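Local coordinates for protein lipase (Pelosinus fermentans, PDB 5AH0) that hydrolyses ester bonds as a lipase, including those of the synthetic polyester poly(butylene adipate-co-terephthalate), and carries a bound zinc ion, at residues M1-I6 against L380-I385; T241-R245 against R299-V305; R245-Q249 against P326-S330; S263-T267 against K312-G316; L351-I355 against T365-T369. All blocks are in the same frame, centred on the assembly; numbering follows the deposited sequence.

Contact 1 of 5, residues M1-I6 against L380-I385; sequences MNSYPI and LSQLTI. Unlike the reference sequence in segment 1-6: Met1 (reference Val).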
# COMPACT_ATOMS: atom_id res chain seq x y z
N MET A 1 18.05 -18.43 12.90
CA MET A 1 16.93 -18.21 11.99
C MET A 1 16.59 -16.74 11.85
O MET A 1 17.25 -16.02 11.10
CB MET A 1 15.71 -18.98 12.46
CG MET A 1 15.87 -20.49 12.41
SD MET A 1 14.44 -21.32 13.12
CE MET A 1 13.19 -20.95 11.89
N ASN A 2 15.58 -16.28 12.60
CA ASN A 2 15.03 -14.94 12.46
C ASN A 2 13.88 -14.71 13.44
O ASN A 2 13.02 -15.57 13.59
CB ASN A 2 14.54 -14.74 11.01
CG ASN A 2 14.00 -13.34 10.74
OD1 ASN A 2 13.21 -12.79 11.51
ND2 ASN A 2 14.41 -12.78 9.61
N SER A 3 13.88 -13.56 14.11
CA SER A 3 12.78 -13.18 15.02
C SER A 3 12.29 -11.74 14.82
O SER A 3 11.60 -11.19 15.68
CB SER A 3 13.19 -13.36 16.47
OG SER A 3 12.85 -14.66 16.92
N TYR A 4 12.68 -11.12 13.72
CA TYR A 4 12.15 -9.82 13.36
C TYR A 4 10.62 -9.86 13.27
O TYR A 4 10.04 -10.82 12.73
CB TYR A 4 12.72 -9.35 12.03
CG TYR A 4 14.23 -9.32 11.98
CD1 TYR A 4 14.98 -8.80 13.05
CD2 TYR A 4 14.90 -9.80 10.87
CE1 TYR A 4 16.37 -8.77 12.99
CE2 TYR A 4 16.29 -9.78 10.80
CZ TYR A 4 17.02 -9.27 11.86
OH TYR A 4 18.39 -9.26 11.77
N PRO A 5 9.97 -8.83 13.81
CA PRO A 5 8.52 -8.75 13.71
C PRO A 5 8.06 -8.41 12.30
O PRO A 5 8.86 -7.97 11.46
CB PRO A 5 8.15 -7.64 14.69
CG PRO A 5 9.39 -6.80 14.78
CD PRO A 5 10.54 -7.75 14.64
N ILE A 6 6.77 -8.61 12.06
CA ILE A 6 6.14 -8.26 10.80
C ILE A 6 5.31 -6.99 10.95
O ILE A 6 4.55 -6.86 11.91
CB ILE A 6 5.23 -9.39 10.31
CG1 ILE A 6 6.06 -10.56 9.81
CG2 ILE A 6 4.31 -8.87 9.24
CD1 ILE A 6 5.24 -11.83 9.55
N LEU A 380 9.36 -16.07 6.32
CA LEU A 380 10.07 -14.84 6.64
C LEU A 380 10.95 -15.02 7.88
O LEU A 380 11.94 -14.32 8.04
CB LEU A 380 9.08 -13.70 6.85
CG LEU A 380 8.32 -13.29 5.60
CD1 LEU A 380 7.33 -12.20 5.91
CD2 LEU A 380 9.31 -12.83 4.53
N SER A 381 10.58 -15.95 8.74
CA SER A 381 11.33 -16.17 9.97
C SER A 381 12.40 -17.22 9.75
O SER A 381 13.17 -17.52 10.66
CB SER A 381 10.39 -16.60 11.10
OG SER A 381 9.97 -17.94 10.93
N GLN A 382 12.45 -17.79 8.55
CA GLN A 382 13.47 -18.77 8.23
C GLN A 382 14.63 -18.12 7.48
O GLN A 382 15.67 -18.74 7.27
CB GLN A 382 12.87 -19.91 7.41
CG GLN A 382 12.02 -20.85 8.25
CD GLN A 382 11.27 -21.88 7.41
OE1 GLN A 382 11.54 -22.04 6.22
NE2 GLN A 382 10.33 -22.59 8.03
N LEU A 383 14.46 -16.85 7.11
CA LEU A 383 15.50 -16.08 6.45
C LEU A 383 16.66 -15.86 7.41
O LEU A 383 16.45 -15.45 8.54
CB LEU A 383 14.97 -14.73 5.95
CG LEU A 383 13.91 -14.75 4.84
CD1 LEU A 383 13.22 -13.42 4.73
CD2 LEU A 383 14.53 -15.09 3.50
N THR A 384 17.88 -16.14 6.95
CA THR A 384 19.06 -16.04 7.80
C THR A 384 19.65 -14.64 7.84
O THR A 384 19.55 -13.88 6.88
CB THR A 384 20.15 -17.02 7.35
OG1 THR A 384 20.53 -16.71 6.00
CG2 THR A 384 19.64 -18.44 7.39
N ILE A 385 20.28 -14.30 8.96
CA ILE A 385 20.92 -13.01 9.12
C ILE A 385 22.28 -13.00 8.41
O ILE A 385 22.67 -12.00 7.81
CB ILE A 385 21.13 -12.65 10.60
CG1 ILE A 385 19.87 -12.99 11.40
CG2 ILE A 385 21.52 -11.18 10.74
CD1 ILE A 385 19.97 -12.64 12.87
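The two ends of the chain lie side by side here through close contacts, without hydrogen bonds between the segments. Met1, which departs from the reference sequence, lays its side chain along the returning chain: Met1 CB is 3.4 Å from Ser381 O, and Met1 CE is 3.8 Å from Gln382 CG. Asn2 points its CA-to-CB bond at the other segment, with Asn2 CB 3.1 Å from Ser381 O and 3.2 Å from Leu383 O. Asn2 OD1 accepts from Tyr4 N at 2.8 Å, forming an Asx turn, and also pairs with His109. Tyr4 reaches back with its hydroxyl end, Tyr4 OH lying 3.8 Å from Ile385 CG2, while its ring meets His154. Beyond the turn, Pro5 and Ile6 make backbone hydrogen bonds to neighbouring strands. Ile6 CD1 touches Leu380 CD1 at 4.2 Å, both side chains also resting on Val111. The arrangement suits an alpha/beta-hydrolase fold: the last helix, 370-380, packs on the central parallel sheet beside the strand that opens the chain.

Contact 2 of 5, residues T241-R245 against R299-V305; sequences TDGAR and RNEQGRV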
# COMPACT_ATOMS: atom_id res chain seq x y z
N THR A 241 0.33 4.60 -14.48
CA THR A 241 1.49 4.11 -15.21
C THR A 241 2.52 5.22 -15.34
O THR A 241 3.73 4.97 -15.34
CB THR A 241 1.08 3.62 -16.60
OG1 THR A 241 0.41 4.68 -17.29
CG2 THR A 241 0.13 2.44 -16.48
N ASP A 242 2.02 6.45 -15.42
CA ASP A 242 2.87 7.63 -15.58
C ASP A 242 3.64 7.94 -14.32
O ASP A 242 4.84 8.22 -14.38
CB ASP A 242 2.01 8.83 -15.96
CG ASP A 242 1.05 8.53 -17.09
OD1 ASP A 242 1.51 8.04 -18.15
OD2 ASP A 242 -0.17 8.73 -16.89
N GLY A 243 2.97 7.89 -13.18
CA GLY A 243 3.61 8.20 -11.91
C GLY A 243 4.48 7.09 -11.34
O GLY A 243 5.51 7.35 -10.72
N ALA A 244 4.06 5.85 -11.55
CA ALA A 244 4.81 4.71 -11.00
C ALA A 244 6.18 4.66 -11.67
O ALA A 244 7.21 4.45 -11.03
CB ALA A 244 4.05 3.42 -11.21
N ARG A 245 6.14 4.85 -12.98
CA ARG A 245 7.30 4.98 -13.83
C ARG A 245 8.30 5.90 -13.18
O ARG A 245 9.48 5.56 -13.02
CB ARG A 245 6.86 5.52 -15.19
CG ARG A 245 7.73 5.12 -16.31
CD ARG A 245 7.09 5.40 -17.65
NE ARG A 245 6.55 6.75 -17.79
CZ ARG A 245 6.23 7.28 -18.97
NH1 ARG A 245 6.41 6.57 -20.07
NH2 ARG A 245 5.73 8.50 -19.04
N ARG A 299 -4.10 1.53 -24.83
CA ARG A 299 -3.65 2.86 -25.18
C ARG A 299 -2.32 2.84 -25.89
O ARG A 299 -1.36 2.22 -25.42
CB ARG A 299 -3.54 3.73 -23.93
CG ARG A 299 -3.23 5.17 -24.22
CD ARG A 299 -2.95 5.89 -22.94
NE ARG A 299 -1.69 5.45 -22.35
CZ ARG A 299 -1.53 5.16 -21.06
NH1 ARG A 299 -2.56 5.24 -20.23
NH2 ARG A 299 -0.34 4.78 -20.62
N ASN A 300 -2.26 3.53 -27.02
CA ASN A 300 -1.06 3.58 -27.84
C ASN A 300 -0.71 5.03 -28.12
O ASN A 300 -0.85 5.50 -29.24
CB ASN A 300 -1.27 2.83 -29.15
CG ASN A 300 0.03 2.51 -29.85
OD1 ASN A 300 1.07 2.38 -29.21
ND2 ASN A 300 -0.01 2.42 -31.18
N GLU A 301 -0.29 5.75 -27.08
CA GLU A 301 0.07 7.14 -27.25
C GLU A 301 1.56 7.34 -27.03
O GLU A 301 2.19 6.64 -26.24
CB GLU A 301 -0.74 8.03 -26.30
CG GLU A 301 -2.23 7.97 -26.56
CD GLU A 301 -3.05 8.62 -25.46
OE1 GLU A 301 -2.46 9.33 -24.61
OE2 GLU A 301 -4.29 8.41 -25.44
N GLN A 302 2.11 8.32 -27.73
CA GLN A 302 3.53 8.60 -27.61
C GLN A 302 3.81 9.35 -26.30
O GLN A 302 3.03 10.21 -25.88
CB GLN A 302 3.99 9.37 -28.85
CG GLN A 302 3.11 10.55 -29.22
CD GLN A 302 3.55 11.22 -30.52
OE1 GLN A 302 4.55 10.83 -31.12
NE2 GLN A 302 2.80 12.23 -30.96
N GLY A 303 4.89 8.96 -25.63
CA GLY A 303 5.27 9.60 -24.38
C GLY A 303 4.74 8.90 -23.14
O GLY A 303 5.28 9.07 -22.05
N ARG A 304 3.68 8.10 -23.29
CA ARG A 304 3.15 7.35 -22.16
C ARG A 304 3.40 5.86 -22.33
O ARG A 304 3.67 5.40 -23.44
CB ARG A 304 1.65 7.60 -21.98
CG ARG A 304 1.30 8.99 -21.49
CD ARG A 304 -0.20 9.17 -21.39
NE ARG A 304 -0.71 8.96 -20.04
CZ ARG A 304 -1.98 8.69 -19.76
NH1 ARG A 304 -2.86 8.61 -20.74
NH2 ARG A 304 -2.37 8.51 -18.50
N VAL A 305 3.32 5.11 -21.23
CA VAL A 305 3.46 3.66 -21.27
C VAL A 305 2.43 3.06 -22.22
O VAL A 305 1.23 3.35 -22.12
CB VAL A 305 3.27 3.05 -19.87
CG1 VAL A 305 3.32 1.52 -19.92
CG2 VAL A 305 4.32 3.61 -18.92
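A loop can be fixed to a helix by a few well-placed arginines, and the loop 299-305 illustrates it. Arg299 comes first, with a weak hydrogen bond from Arg299 NH2 to Thr241 OG1 at 3.4 Å; the threonine hydroxyl has its stronger partner in Asp170, which also forms a salt bridge with Arg299. The same Arg299 NH2 donates to Val305 O at 2.6 Å, so this one side chain ties the two ends of the loop together. Between them the chain reverses in a type II turn from Glu301 to Arg304. Gly303 takes the third place at phi 94°, where a CB would jam against the preceding carbonyl oxygen, and Gly303 O receives Arg245 NH2 at 3.1 Å, with a weaker bond from Arg245 NH1 at 3.4 Å. Arg304 then meets the helix in a two-point salt bridge: Arg304 NH2 lies 2.7 Å from Asp242 OD2, and Arg304 NE lies 3.1 Å from Asp242 OD1. Glu301 joins this network through a long ion pair. Val305 closes the contact with methyl groups, Val305 CG2 touching Arg245 CD at 3.5 Å. The chemistry is thus strongly directional at a partly exposed surface: charged groups and one carbonyl fix the orientation of the loop on the first turn of helix 241-250, and Val305 adds a small apolar contact with Arg245 and Thr241.

Contact 3 of 5, residues R245-Q249 against P326-S330; sequences RVLNQ and PKIWS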
# COMPACT_ATOMS: atom_id res chain seq x y z
N ARG A 245 6.14 4.85 -12.98
CA ARG A 245 7.30 4.98 -13.83
C ARG A 245 8.30 5.90 -13.18
O ARG A 245 9.48 5.56 -13.02
CB ARG A 245 6.86 5.52 -15.19
CG ARG A 245 7.73 5.12 -16.31
CD ARG A 245 7.09 5.40 -17.65
NE ARG A 245 6.55 6.75 -17.79
CZ ARG A 245 6.23 7.28 -18.97
NH1 ARG A 245 6.41 6.57 -20.07
NH2 ARG A 245 5.73 8.50 -19.04
N VAL A 246 7.82 7.08 -12.80
CA VAL A 246 8.64 8.10 -12.17
C VAL A 246 9.24 7.59 -10.87
O VAL A 246 10.45 7.75 -10.63
CB VAL A 246 7.82 9.38 -11.90
CG1 VAL A 246 8.63 10.39 -11.09
CG2 VAL A 246 7.36 10.00 -13.21
N LEU A 247 8.41 6.99 -10.03
CA LEU A 247 8.87 6.45 -8.76
C LEU A 247 9.98 5.41 -8.99
O LEU A 247 10.96 5.37 -8.25
CB LEU A 247 7.70 5.82 -7.99
CG LEU A 247 7.91 5.47 -6.52
CD1 LEU A 247 7.90 6.73 -5.69
CD2 LEU A 247 6.82 4.51 -6.04
N ASN A 248 9.82 4.60 -10.03
CA ASN A 248 10.75 3.53 -10.34
C ASN A 248 12.16 4.01 -10.64
O ASN A 248 13.12 3.26 -10.47
CB ASN A 248 10.24 2.73 -11.54
CG ASN A 248 9.11 1.80 -11.17
OD1 ASN A 248 8.62 1.82 -10.04
ND2 ASN A 248 8.67 0.98 -12.13
N GLN A 249 12.29 5.25 -11.10
CA GLN A 249 13.59 5.79 -11.47
C GLN A 249 14.50 5.93 -10.27
O GLN A 249 15.72 5.76 -10.39
CB GLN A 249 13.44 7.13 -12.18
CG GLN A 249 13.33 7.02 -13.69
CD GLN A 249 13.13 8.37 -14.36
OE1 GLN A 249 12.35 9.20 -13.88
NE2 GLN A 249 13.83 8.59 -15.47
N PRO A 326 8.94 -3.86 -10.07
CA PRO A 326 9.05 -2.66 -10.89
C PRO A 326 9.93 -2.93 -12.10
O PRO A 326 11.08 -3.34 -11.92
CB PRO A 326 9.70 -1.65 -9.95
CG PRO A 326 10.43 -2.47 -8.95
CD PRO A 326 9.66 -3.74 -8.79
N LYS A 327 9.39 -2.73 -13.30
CA LYS A 327 10.12 -2.96 -14.53
C LYS A 327 10.37 -1.68 -15.31
O LYS A 327 11.46 -1.45 -15.83
CB LYS A 327 9.38 -3.96 -15.43
CG LYS A 327 9.59 -5.41 -15.07
CD LYS A 327 8.37 -5.98 -14.44
CE LYS A 327 7.18 -5.88 -15.35
NZ LYS A 327 5.97 -6.27 -14.60
N ILE A 328 9.33 -0.86 -15.40
CA ILE A 328 9.37 0.32 -16.25
C ILE A 328 10.20 1.43 -15.60
O ILE A 328 9.95 1.81 -14.46
CB ILE A 328 7.95 0.81 -16.54
CG1 ILE A 328 7.10 -0.34 -17.08
CG2 ILE A 328 7.95 1.91 -17.56
CD1 ILE A 328 5.69 0.06 -17.40
N TRP A 329 11.20 1.92 -16.33
CA TRP A 329 12.17 2.90 -15.83
C TRP A 329 12.84 2.38 -14.56
O TRP A 329 13.15 3.15 -13.64
CB TRP A 329 11.53 4.25 -15.55
CG TRP A 329 11.10 4.97 -16.77
CD1 TRP A 329 11.09 4.50 -18.06
CD2 TRP A 329 10.62 6.32 -16.84
NE1 TRP A 329 10.62 5.46 -18.92
CE2 TRP A 329 10.33 6.59 -18.20
CE3 TRP A 329 10.39 7.32 -15.89
CZ2 TRP A 329 9.83 7.82 -18.62
CZ3 TRP A 329 9.91 8.54 -16.31
CH2 TRP A 329 9.63 8.78 -17.67
N SER A 330 13.06 1.08 -14.51
CA SER A 330 13.69 0.48 -13.34
C SER A 330 14.81 -0.47 -13.76
O SER A 330 14.80 -1.00 -14.87
CB SER A 330 12.66 -0.26 -12.48
OG SER A 330 13.25 -0.73 -11.28
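An arginine stacked on a tryptophan can join a loop to a helix, and Trp329 is the example here, with more surface covered than any other residue of the contact. It occupies the third position of a type II turn from Lys327 to Ser330, at a left-handed backbone conformation, and its CA-to-CB bond points toward the helix. The guanidinium of Arg245 lies flat on it, the two planes only 4° apart and their centres separated by 4.3 Å. The cation-pi component is off-centre, since the Arg245 CZ atom sits 35° away from the normal of the six-membered ring, and the aliphatic part of the side chain adds a CH-pi contact over the five-membered ring. While stacked, the guanidinium still donates to Gly303. On the other side of the indole plane, Gln249 CD approaches Trp329 CE3 at 3.3 Å. Asn248 supplies the polar part: Asn248 ND2 donates to Ile328 O at 2.8 Å and also to the backbone of His163, while its oxygen accepts from Arg121. Asn248 ND2 further rests 3.6 Å from Pro326 CB. The turn thus lies along one side of helix 241-250, ahead of strand 334-336. Helix 116-129 completes the surroundings, with Leu247 packing on Gln118 and Thr122 and Pro326 on Arg121.

Contact 4 of 5, residues S263-T267 against K312-G316; sequences STCAT and KPNDG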
# COMPACT_ATOMS: atom_id res chain seq x y z
N SER A 263 1.74 -12.24 -7.28
CA SER A 263 0.89 -11.68 -8.32
C SER A 263 -0.50 -12.29 -8.31
O SER A 263 -0.66 -13.49 -8.08
CB SER A 263 1.52 -11.88 -9.69
OG SER A 263 2.58 -10.95 -9.88
N THR A 264 -1.50 -11.45 -8.56
CA THR A 264 -2.90 -11.87 -8.55
C THR A 264 -3.55 -11.70 -9.91
O THR A 264 -3.17 -10.84 -10.69
CB THR A 264 -3.73 -11.08 -7.55
OG1 THR A 264 -3.54 -9.68 -7.80
CG2 THR A 264 -3.29 -11.41 -6.12
N CYS A 265 -4.55 -12.52 -10.17
CA CYS A 265 -5.27 -12.46 -11.42
C CYS A 265 -6.63 -13.07 -11.19
O CYS A 265 -6.74 -14.07 -10.49
CB CYS A 265 -4.53 -13.22 -12.53
SG CYS A 265 -5.24 -12.91 -14.18
N ALA A 266 -7.67 -12.47 -11.76
CA ALA A 266 -9.01 -12.99 -11.56
C ALA A 266 -9.98 -12.43 -12.59
O ALA A 266 -9.82 -11.31 -13.06
CB ALA A 266 -9.51 -12.67 -10.15
N THR A 267 -11.00 -13.20 -12.93
CA THR A 267 -12.13 -12.62 -13.62
C THR A 267 -13.25 -12.60 -12.59
O THR A 267 -13.68 -13.64 -12.08
CB THR A 267 -12.56 -13.38 -14.91
OG1 THR A 267 -13.09 -14.65 -14.55
CG2 THR A 267 -11.39 -13.58 -15.86
N LYS A 312 -4.24 -6.42 -20.07
CA LYS A 312 -5.64 -6.68 -19.76
C LYS A 312 -5.87 -7.61 -18.55
O LYS A 312 -6.81 -7.38 -17.79
CB LYS A 312 -6.34 -7.24 -20.99
CG LYS A 312 -6.57 -6.20 -22.09
CD LYS A 312 -7.22 -6.81 -23.32
CE LYS A 312 -7.56 -5.74 -24.36
NZ LYS A 312 -8.04 -6.33 -25.65
N PRO A 313 -5.03 -8.64 -18.35
CA PRO A 313 -5.38 -9.44 -17.17
C PRO A 313 -5.18 -8.65 -15.88
O PRO A 313 -4.19 -7.93 -15.77
CB PRO A 313 -4.42 -10.64 -17.24
CG PRO A 313 -3.96 -10.68 -18.67
CD PRO A 313 -3.91 -9.24 -19.11
N ASN A 314 -6.11 -8.78 -14.94
CA ASN A 314 -6.02 -8.01 -13.71
C ASN A 314 -6.74 -8.68 -12.54
O ASN A 314 -7.36 -9.73 -12.71
CB ASN A 314 -6.56 -6.60 -13.94
CG ASN A 314 -8.05 -6.59 -14.22
OD1 ASN A 314 -8.86 -6.53 -13.29
ND2 ASN A 314 -8.42 -6.65 -15.49
N ASP A 315 -6.65 -8.07 -11.36
CA ASP A 315 -7.32 -8.63 -10.18
C ASP A 315 -8.54 -7.80 -9.79
O ASP A 315 -9.07 -7.95 -8.68
CB ASP A 315 -6.34 -8.72 -9.00
CG ASP A 315 -5.87 -7.35 -8.48
OD1 ASP A 315 -6.33 -6.30 -9.00
OD2 ASP A 315 -5.04 -7.31 -7.54
N GLY A 316 -8.97 -6.91 -10.69
CA GLY A 316 -10.13 -6.06 -10.41
C GLY A 316 -9.69 -4.65 -10.05
O GLY A 316 -10.46 -3.70 -10.18
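Cys265 lays its sulphur against the ring of Pro313, with Cys265 SG 3.9 Å from Pro313 CB, and so begins a contact that is otherwise polar. Just past the end of strand 258-265, Ala266 N donates to Asn314 O at 2.9 Å. The side chain of Asn314 turns away and organises its own loop: Asn314 OD1 accepts from Gly316 N at 2.6 Å in an Asx turn, while Asn314 ND2 donates to Lys312 O at 2.9 Å and also to Gly291. Asp315 follows, with Asp315 OD2 2.8 Å from Thr264 OG1. Backbone amides of Val317 and Val318 donate to Asp315 OD1, and His357 ND1 is hydrogen-bonded to Asp315 OD2. A carboxylate held by amides in a loop and bonded to a histidine nitrogen is the pattern of the acid-base pair in the catalytic triad of alpha/beta hydrolases, a role that Asp315 and His357 probably play in this lipase.

Contact 5 of 5, residues L351-I355 against T365-T369; sequences LLDTI and TNALT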
# COMPACT_ATOMS: atom_id res chain seq x y z
N LEU A 351 2.01 -17.54 -9.53
CA LEU A 351 0.83 -16.69 -9.67
C LEU A 351 -0.33 -17.12 -8.80
O LEU A 351 -0.72 -18.29 -8.80
CB LEU A 351 0.40 -16.68 -11.14
CG LEU A 351 -0.87 -15.89 -11.49
CD1 LEU A 351 -0.60 -14.39 -11.61
CD2 LEU A 351 -1.52 -16.43 -12.77
N LEU A 352 -0.88 -16.18 -8.04
CA LEU A 352 -2.11 -16.42 -7.30
C LEU A 352 -3.29 -16.25 -8.25
O LEU A 352 -3.83 -15.16 -8.37
CB LEU A 352 -2.25 -15.44 -6.13
CG LEU A 352 -1.09 -15.39 -5.14
CD1 LEU A 352 -1.29 -14.25 -4.14
CD2 LEU A 352 -0.93 -16.71 -4.44
N ASP A 353 -3.66 -17.32 -8.92
CA ASP A 353 -4.71 -17.25 -9.93
C ASP A 353 -6.11 -17.43 -9.34
O ASP A 353 -6.31 -18.25 -8.45
CB ASP A 353 -4.45 -18.31 -10.99
CG ASP A 353 -5.09 -17.98 -12.32
OD1 ASP A 353 -5.47 -16.80 -12.54
OD2 ASP A 353 -5.20 -18.91 -13.15
N THR A 354 -7.07 -16.67 -9.88
CA THR A 354 -8.46 -16.58 -9.39
C THR A 354 -8.56 -15.95 -8.01
O THR A 354 -9.55 -16.15 -7.30
CB THR A 354 -9.17 -17.93 -9.30
OG1 THR A 354 -8.72 -18.59 -8.11
CG2 THR A 354 -8.90 -18.79 -10.56
N ILE A 355 -7.51 -15.23 -7.63
CA ILE A 355 -7.50 -14.43 -6.42
C ILE A 355 -7.74 -12.96 -6.80
O ILE A 355 -6.92 -12.38 -7.50
CB ILE A 355 -6.15 -14.57 -5.68
CG1 ILE A 355 -5.91 -16.03 -5.29
CG2 ILE A 355 -6.06 -13.60 -4.46
CD1 ILE A 355 -6.77 -16.50 -4.15
N THR A 365 -14.72 -14.29 -1.68
CA THR A 365 -15.10 -15.68 -1.89
C THR A 365 -13.91 -16.59 -2.15
O THR A 365 -14.06 -17.81 -2.23
CB THR A 365 -16.09 -15.81 -3.07
OG1 THR A 365 -15.40 -15.50 -4.30
CG2 THR A 365 -17.27 -14.88 -2.89
N ASN A 366 -12.73 -16.01 -2.31
CA ASN A 366 -11.53 -16.81 -2.48
C ASN A 366 -10.36 -16.29 -1.66
O ASN A 366 -9.21 -16.33 -2.10
CB ASN A 366 -11.12 -16.88 -3.94
CG ASN A 366 -10.19 -18.04 -4.21
OD1 ASN A 366 -10.02 -18.92 -3.37
ND2 ASN A 366 -9.58 -18.04 -5.39
N ALA A 367 -10.67 -15.79 -0.46
CA ALA A 367 -9.69 -15.11 0.38
C ALA A 367 -8.49 -15.98 0.76
O ALA A 367 -8.65 -17.15 1.12
CB ALA A 367 -10.37 -14.59 1.64
N LEU A 368 -7.30 -15.40 0.64
CA LEU A 368 -6.09 -15.99 1.22
C LEU A 368 -6.33 -16.20 2.70
O LEU A 368 -6.80 -15.31 3.38
CB LEU A 368 -4.89 -15.10 1.02
CG LEU A 368 -4.44 -14.97 -0.43
CD1 LEU A 368 -3.12 -14.21 -0.49
CD2 LEU A 368 -4.33 -16.35 -1.08
N THR A 369 -5.99 -17.38 3.21
CA THR A 369 -6.37 -17.75 4.57
C THR A 369 -5.40 -17.29 5.66
O THR A 369 -4.29 -16.82 5.38
CB THR A 369 -6.48 -19.26 4.68
OG1 THR A 369 -5.21 -19.83 4.37
CG2 THR A 369 -7.56 -19.79 3.71
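The turn that ends a strand and the loop that leads into the next helix form a recurring unit of parallel alpha/beta folds, and strand 352-353 and helix 370-380 are linked in this way. A type II turn runs from Leu352 to Ile355, with Thr354 at the left-handed third position and Thr354 OG1 at a very short 2.5 Å from Asp353 O. The carbonyl at the turn is taken up by the opposing loop: Asn366 ND2 donates to Thr354 O at 2.7 Å. Ile355 CD1 lies 3.2 Å from Asn366 O; the apolar part is Ile355 CD1 with Leu368 CD2 at 3.9 Å and Leu352 CD1 with Leu368 CD1 at 4.1 Å, so Leu368 bridges the two side chains. Thr369 then N-caps the helix through a hydrogen bond from Trp372 N to Thr369 OG1. With strand 352-353 pairing parallel to strand 258-265, the arrangement is that of the closing strand-loop-helix unit of an alpha/beta-hydrolase fold.

Overall arrangement
Followed from the N terminus, the chain opens at contact 1, which joins the two ends and encloses the other four. Helix 241-250 then starts contact 2 and contact 3, which share Arg245 and meet where Val305 touches Ile328. Contact 4 leaves from the end of strand 258-265 and closes at 312-316, so it crosses contact 2 yet falls wholly within contact 3. Contact 5 follows in series as a short local closure and touches contact 4 through the pairing of strands 258-265 and 352-353. Contacts 2 to 4 tie the loop between helix 288-294 and strand 334-336 to helix 241-250 and the end of strand 258-265; contact 5 joins strand 352-353 to the loop before helix 370-380.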